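Local atomic coordinates of alpha-fucosidase GH29 (Fusarium graminearum, PDB entry 4PSR), a protein that hydrolyses alpha-linked L-fucose as a glycoside hydrolase of family 29, probably releasing it from the sugar chains of glycoproteins. Residues 40-53 / 67-79. Sequence-based numbering, arbitrary orientation.
With FUL (beta-L-fucopyranose), chain M.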
# COMPACT_ATOMS: atom_id res chain seq x y z
N THR A 40 -2.22 -19.92 14.84
CA THR A 40 -2.15 -20.86 15.96
C THR A 40 -0.95 -21.82 15.87
O THR A 40 -0.22 -22.01 16.86
CB THR A 40 -3.44 -21.67 16.11
OG1 THR A 40 -4.59 -20.80 16.02
CG2 THR A 40 -3.47 -22.38 17.46
N ALA A 41 -0.71 -22.39 14.68
CA ALA A 41 0.41 -23.33 14.52
C ALA A 41 1.79 -22.66 14.62
O ALA A 41 2.79 -23.31 14.91
CB ALA A 41 0.28 -24.04 13.22
N GLN A 42 1.83 -21.35 14.40
CA GLN A 42 3.09 -20.60 14.41
C GLN A 42 4.16 -21.30 13.57
O GLN A 42 5.32 -21.38 13.96
CB GLN A 42 3.59 -20.32 15.84
CG GLN A 42 2.55 -19.50 16.66
CD GLN A 42 2.99 -19.07 18.04
OE1 GLN A 42 2.60 -17.99 18.49
NE2 GLN A 42 3.81 -19.86 18.69
N TYR A 43 3.75 -21.75 12.39
CA TYR A 43 4.62 -22.53 11.51
C TYR A 43 4.42 -22.17 10.05
O TYR A 43 3.28 -22.05 9.61
CB TYR A 43 4.39 -24.03 11.70
CG TYR A 43 5.45 -24.89 11.02
CD1 TYR A 43 6.67 -25.10 11.66
CD2 TYR A 43 5.24 -25.42 9.76
CE1 TYR A 43 7.66 -25.86 11.06
CE2 TYR A 43 6.23 -26.18 9.15
CZ TYR A 43 7.42 -26.37 9.80
OH TYR A 43 8.42 -27.14 9.19
N ALA A 44 5.54 -21.98 9.34
CA ALA A 44 5.62 -21.73 7.90
C ALA A 44 5.11 -20.32 7.50
O ALA A 44 5.90 -19.44 7.20
CB ALA A 44 4.92 -22.83 7.11
N SER A 45 3.80 -20.14 7.48
CA SER A 45 3.18 -18.87 7.14
C SER A 45 1.70 -18.91 7.46
O SER A 45 1.17 -19.91 7.93
CB SER A 45 3.35 -18.55 5.65
OG SER A 45 2.55 -19.43 4.88
N GLU A 46 1.05 -17.78 7.19
CA GLU A 46 -0.40 -17.69 7.27
C GLU A 46 -1.13 -18.60 6.28
O GLU A 46 -2.34 -18.75 6.40
CB GLU A 46 -0.85 -16.23 7.10
CG GLU A 46 -0.75 -15.66 5.68
CD GLU A 46 0.65 -15.43 5.14
OE1 GLU A 46 1.64 -15.36 5.90
OE2 GLU A 46 0.76 -15.32 3.89
N TRP A 47 -0.41 -19.19 5.31
CA TRP A 47 -1.00 -20.21 4.43
C TRP A 47 -1.00 -21.61 5.06
O TRP A 47 -1.43 -22.56 4.42
CB TRP A 47 -0.35 -20.23 3.03
CG TRP A 47 -0.85 -19.14 2.12
CD1 TRP A 47 -1.27 -17.88 2.46
CD2 TRP A 47 -1.00 -19.23 0.69
NE1 TRP A 47 -1.68 -17.19 1.33
CE2 TRP A 47 -1.53 -18.00 0.23
CE3 TRP A 47 -0.73 -20.23 -0.25
CZ2 TRP A 47 -1.81 -17.76 -1.12
CZ3 TRP A 47 -1.01 -20.00 -1.60
CH2 TRP A 47 -1.54 -18.78 -2.02
N TYR A 48 -0.56 -21.74 6.30
CA TYR A 48 -0.58 -23.06 6.98
C TYR A 48 -1.91 -23.79 6.85
O TYR A 48 -1.90 -24.99 6.61
CB TYR A 48 -0.19 -22.93 8.44
CG TYR A 48 -0.00 -24.26 9.14
CD1 TYR A 48 1.24 -24.85 9.20
CD2 TYR A 48 -1.06 -24.89 9.78
CE1 TYR A 48 1.44 -26.07 9.84
CE2 TYR A 48 -0.88 -26.10 10.41
CZ TYR A 48 0.38 -26.67 10.46
OH TYR A 48 0.57 -27.87 11.12
N PRO A 49 -3.06 -23.11 7.00
CA PRO A 49 -4.33 -23.85 6.88
C PRO A 49 -4.50 -24.56 5.55
O PRO A 49 -5.18 -25.60 5.50
CB PRO A 49 -5.39 -22.75 7.06
CG PRO A 49 -4.70 -21.62 7.78
CD PRO A 49 -3.27 -21.68 7.33
N ARG A 50 -3.98 -23.97 4.47
CA ARG A 50 -4.00 -24.60 3.14
C ARG A 50 -2.93 -25.69 3.04
O ARG A 50 -3.22 -26.83 2.61
CB ARG A 50 -3.73 -23.52 2.09
CG ARG A 50 -3.11 -24.02 0.76
CD ARG A 50 -3.02 -22.85 -0.22
NE ARG A 50 -2.40 -23.19 -1.51
CZ ARG A 50 -3.06 -23.77 -2.50
NH1 ARG A 50 -4.32 -24.13 -2.35
NH2 ARG A 50 -2.45 -23.98 -3.65
N ASN A 51 -1.71 -25.36 3.41
CA ASN A 51 -0.59 -26.27 3.14
C ASN A 51 -0.51 -27.47 4.08
O ASN A 51 0.13 -28.46 3.73
CB ASN A 51 0.75 -25.51 3.12
CG ASN A 51 0.81 -24.46 2.04
OD1 ASN A 51 0.89 -23.26 2.33
ND2 ASN A 51 0.80 -24.89 0.78
N MET A 52 -1.14 -27.42 5.25
CA MET A 52 -1.15 -28.55 6.16
C MET A 52 -1.78 -29.79 5.48
O MET A 52 -1.53 -30.92 5.90
CB MET A 52 -1.90 -28.22 7.47
CG MET A 52 -3.36 -27.82 7.28
SD MET A 52 -4.29 -27.71 8.84
CE MET A 52 -4.75 -29.43 9.09
N TYR A 53 -2.62 -29.56 4.48
CA TYR A 53 -3.28 -30.64 3.75
C TYR A 53 -2.55 -31.03 2.46
O TYR A 53 -2.91 -32.03 1.84
CB TYR A 53 -4.67 -30.21 3.35
CG TYR A 53 -5.67 -29.92 4.45
CD1 TYR A 53 -6.34 -30.94 5.10
CD2 TYR A 53 -6.00 -28.61 4.77
CE1 TYR A 53 -7.30 -30.67 6.06
CE2 TYR A 53 -6.98 -28.33 5.71
CZ TYR A 53 -7.62 -29.36 6.36
OH TYR A 53 -8.61 -29.09 7.30
N TYR A 67 0.45 -32.81 15.50
CA TYR A 67 -0.98 -32.90 15.81
C TYR A 67 -1.58 -34.26 15.44
O TYR A 67 -2.16 -34.95 16.29
CB TYR A 67 -1.74 -31.79 15.08
CG TYR A 67 -1.20 -30.43 15.40
CD1 TYR A 67 -1.41 -29.84 16.64
CD2 TYR A 67 -0.43 -29.73 14.46
CE1 TYR A 67 -0.88 -28.57 16.95
CE2 TYR A 67 0.10 -28.48 14.77
CZ TYR A 67 -0.13 -27.90 16.01
OH TYR A 67 0.41 -26.66 16.27
N GLY A 68 -1.43 -34.63 14.18
CA GLY A 68 -1.95 -35.89 13.68
C GLY A 68 -2.14 -35.74 12.19
O GLY A 68 -2.01 -34.64 11.67
N PRO A 69 -2.44 -36.82 11.49
CA PRO A 69 -2.72 -36.66 10.06
C PRO A 69 -3.84 -35.63 9.82
O PRO A 69 -4.80 -35.62 10.58
CB PRO A 69 -3.14 -38.06 9.60
CG PRO A 69 -3.44 -38.81 10.85
CD PRO A 69 -2.66 -38.20 11.95
N PRO A 70 -3.70 -34.77 8.79
CA PRO A 70 -4.69 -33.70 8.66
C PRO A 70 -6.09 -34.20 8.36
O PRO A 70 -7.09 -33.50 8.56
CB PRO A 70 -4.16 -32.85 7.50
CG PRO A 70 -3.12 -33.68 6.83
CD PRO A 70 -2.56 -34.59 7.88
N GLU A 71 -6.19 -35.44 7.85
CA GLU A 71 -7.50 -36.05 7.62
C GLU A 71 -8.27 -36.39 8.91
O GLU A 71 -9.51 -36.52 8.89
CB GLU A 71 -7.34 -37.31 6.75
CG GLU A 71 -6.75 -37.06 5.35
CD GLU A 71 -5.22 -36.90 5.32
OE1 GLU A 71 -4.56 -37.11 6.35
OE2 GLU A 71 -4.68 -36.58 4.24
N GLU A 72 -7.54 -36.53 10.02
CA GLU A 72 -8.12 -36.74 11.35
C GLU A 72 -8.10 -35.44 12.19
O GLU A 72 -9.06 -35.16 12.90
CB GLU A 72 -7.37 -37.85 12.09
CG GLU A 72 -7.32 -39.20 11.35
CD GLU A 72 -6.48 -40.25 12.07
OE1 GLU A 72 -6.49 -41.42 11.64
OE2 GLU A 72 -5.80 -39.90 13.06
N TRP A 73 -7.01 -34.68 12.11
CA TRP A 73 -6.81 -33.46 12.90
C TRP A 73 -6.85 -32.31 11.90
O TRP A 73 -5.82 -31.81 11.46
CB TRP A 73 -5.47 -33.52 13.62
CG TRP A 73 -5.36 -32.78 14.94
CD1 TRP A 73 -5.29 -33.36 16.17
CD2 TRP A 73 -5.28 -31.36 15.17
NE1 TRP A 73 -5.15 -32.41 17.14
CE2 TRP A 73 -5.15 -31.17 16.56
CE3 TRP A 73 -5.30 -30.23 14.33
CZ2 TRP A 73 -5.04 -29.90 17.14
CZ3 TRP A 73 -5.18 -28.96 14.93
CH2 TRP A 73 -5.05 -28.81 16.31
N GLY A 74 -8.06 -31.93 11.50
CA GLY A 74 -8.23 -30.93 10.47
C GLY A 74 -8.05 -29.51 10.98
O GLY A 74 -7.95 -29.25 12.19
N TYR A 75 -8.03 -28.57 10.04
CA TYR A 75 -7.80 -27.17 10.39
C TYR A 75 -8.83 -26.66 11.40
O TYR A 75 -8.51 -25.85 12.28
CB TYR A 75 -7.80 -26.29 9.13
CG TYR A 75 -7.58 -24.83 9.48
CD1 TYR A 75 -6.38 -24.43 10.04
CD2 TYR A 75 -8.56 -23.89 9.30
CE1 TYR A 75 -6.18 -23.13 10.42
CE2 TYR A 75 -8.35 -22.56 9.66
CZ TYR A 75 -7.17 -22.20 10.22
OH TYR A 75 -6.87 -20.90 10.61
N GLU A 76 -10.05 -27.14 11.29
CA GLU A 76 -11.11 -26.71 12.19
C GLU A 76 -10.76 -26.95 13.66
O GLU A 76 -11.27 -26.25 14.55
CB GLU A 76 -12.45 -27.36 11.82
CG GLU A 76 -12.54 -28.87 12.01
CD GLU A 76 -11.99 -29.72 10.86
OE1 GLU A 76 -11.33 -29.22 9.93
OE2 GLU A 76 -12.23 -30.96 10.91
N ASN A 77 -9.89 -27.92 13.95
CA ASN A 77 -9.47 -28.14 15.34
C ASN A 77 -8.72 -26.95 15.97
O ASN A 77 -8.70 -26.80 17.20
CB ASN A 77 -8.56 -29.38 15.46
CG ASN A 77 -9.31 -30.69 15.39
OD1 ASN A 77 -10.52 -30.76 15.17
ND2 ASN A 77 -8.56 -31.78 15.56
N PHE A 78 -8.02 -26.13 15.16
CA PHE A 78 -7.37 -24.95 15.73
C PHE A 78 -8.40 -23.94 16.26
O PHE A 78 -8.12 -23.19 17.21
CB PHE A 78 -6.47 -24.26 14.70
CG PHE A 78 -5.21 -25.02 14.34
CD1 PHE A 78 -4.18 -25.18 15.24
CD2 PHE A 78 -5.07 -25.54 13.07
CE1 PHE A 78 -3.01 -25.87 14.86
CE2 PHE A 78 -3.91 -26.21 12.70
CZ PHE A 78 -2.90 -26.38 13.59
N ILE A 79 -9.58 -23.93 15.65
CA ILE A 79 -10.66 -23.02 16.02
C ILE A 79 -11.48 -23.60 17.17
O ILE A 79 -11.76 -22.90 18.16
CB ILE A 79 -11.56 -22.74 14.80
CG1 ILE A 79 -10.75 -21.97 13.74
CG2 ILE A 79 -12.85 -21.99 15.21
CD1 ILE A 79 -11.34 -21.97 12.37
C1 FUL M . -1.57 -12.32 -0.40
C2 FUL M . -2.09 -13.37 0.56
O2 FUL M . -2.22 -14.66 -0.07
C3 FUL M . -1.09 -13.43 1.69
O3 FUL M . -1.47 -14.45 2.58
C4 FUL M . -1.09 -12.08 2.36
O4 FUL M . -2.37 -11.84 2.94
C5 FUL M . -0.75 -11.01 1.33
C6 FUL M . -0.80 -9.61 1.89
O5 FUL M . -1.62 -11.04 0.20
O1 FUL M . -2.42 -12.28 -1.52
O HOH W 1 2.88 -26.01 15.31
O HOH W 2 -10.76 -30.65 7.63
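Pro49 sets its CB over one face of the Tyr75 ring, 3.5 Å from the ring centroid and 13° off the normal, a CH-pi contact. Tyr75 OH is hydrogen-bonded to Asp128. Met52 comes in at the edge of the same ring: its SD is 5.3 Å from the Tyr75 ring centroid, a Met-aromatic contact, and the bend at chi3 (-84°) carries CE to the backbone of Trp73 and Tyr75. Beside it Tyr53 OH accepts an almost straight bond from Tyr75 N (2.8 Å, 171°), while a water links that hydroxyl to Glu76 OE1. Met52 SD also reaches the edge of the Phe78 ring, which packs against Thr40 CG2, Ala41 CB and Tyr48 CE2, the last 3.8 Å from Phe78 CZ. Tyr48 OH lies at the edge of the Tyr67 ring and bonds His63 of helix 58-66. A second water joins Ala41 O to Tyr67 OH. Within 40-53, Glu46 and Trp47 reach the sugar: Glu46 OE2 accepts from fucose O3 at 2.7 Å, and Trp47 NE1 donates to fucose O2 at 2.9 Å. Both segments belong to the excursion between barrel strands 29-33 and 119-125 of this GH29 TIM barrel, and 40-53 supplies two residues of its fucose site.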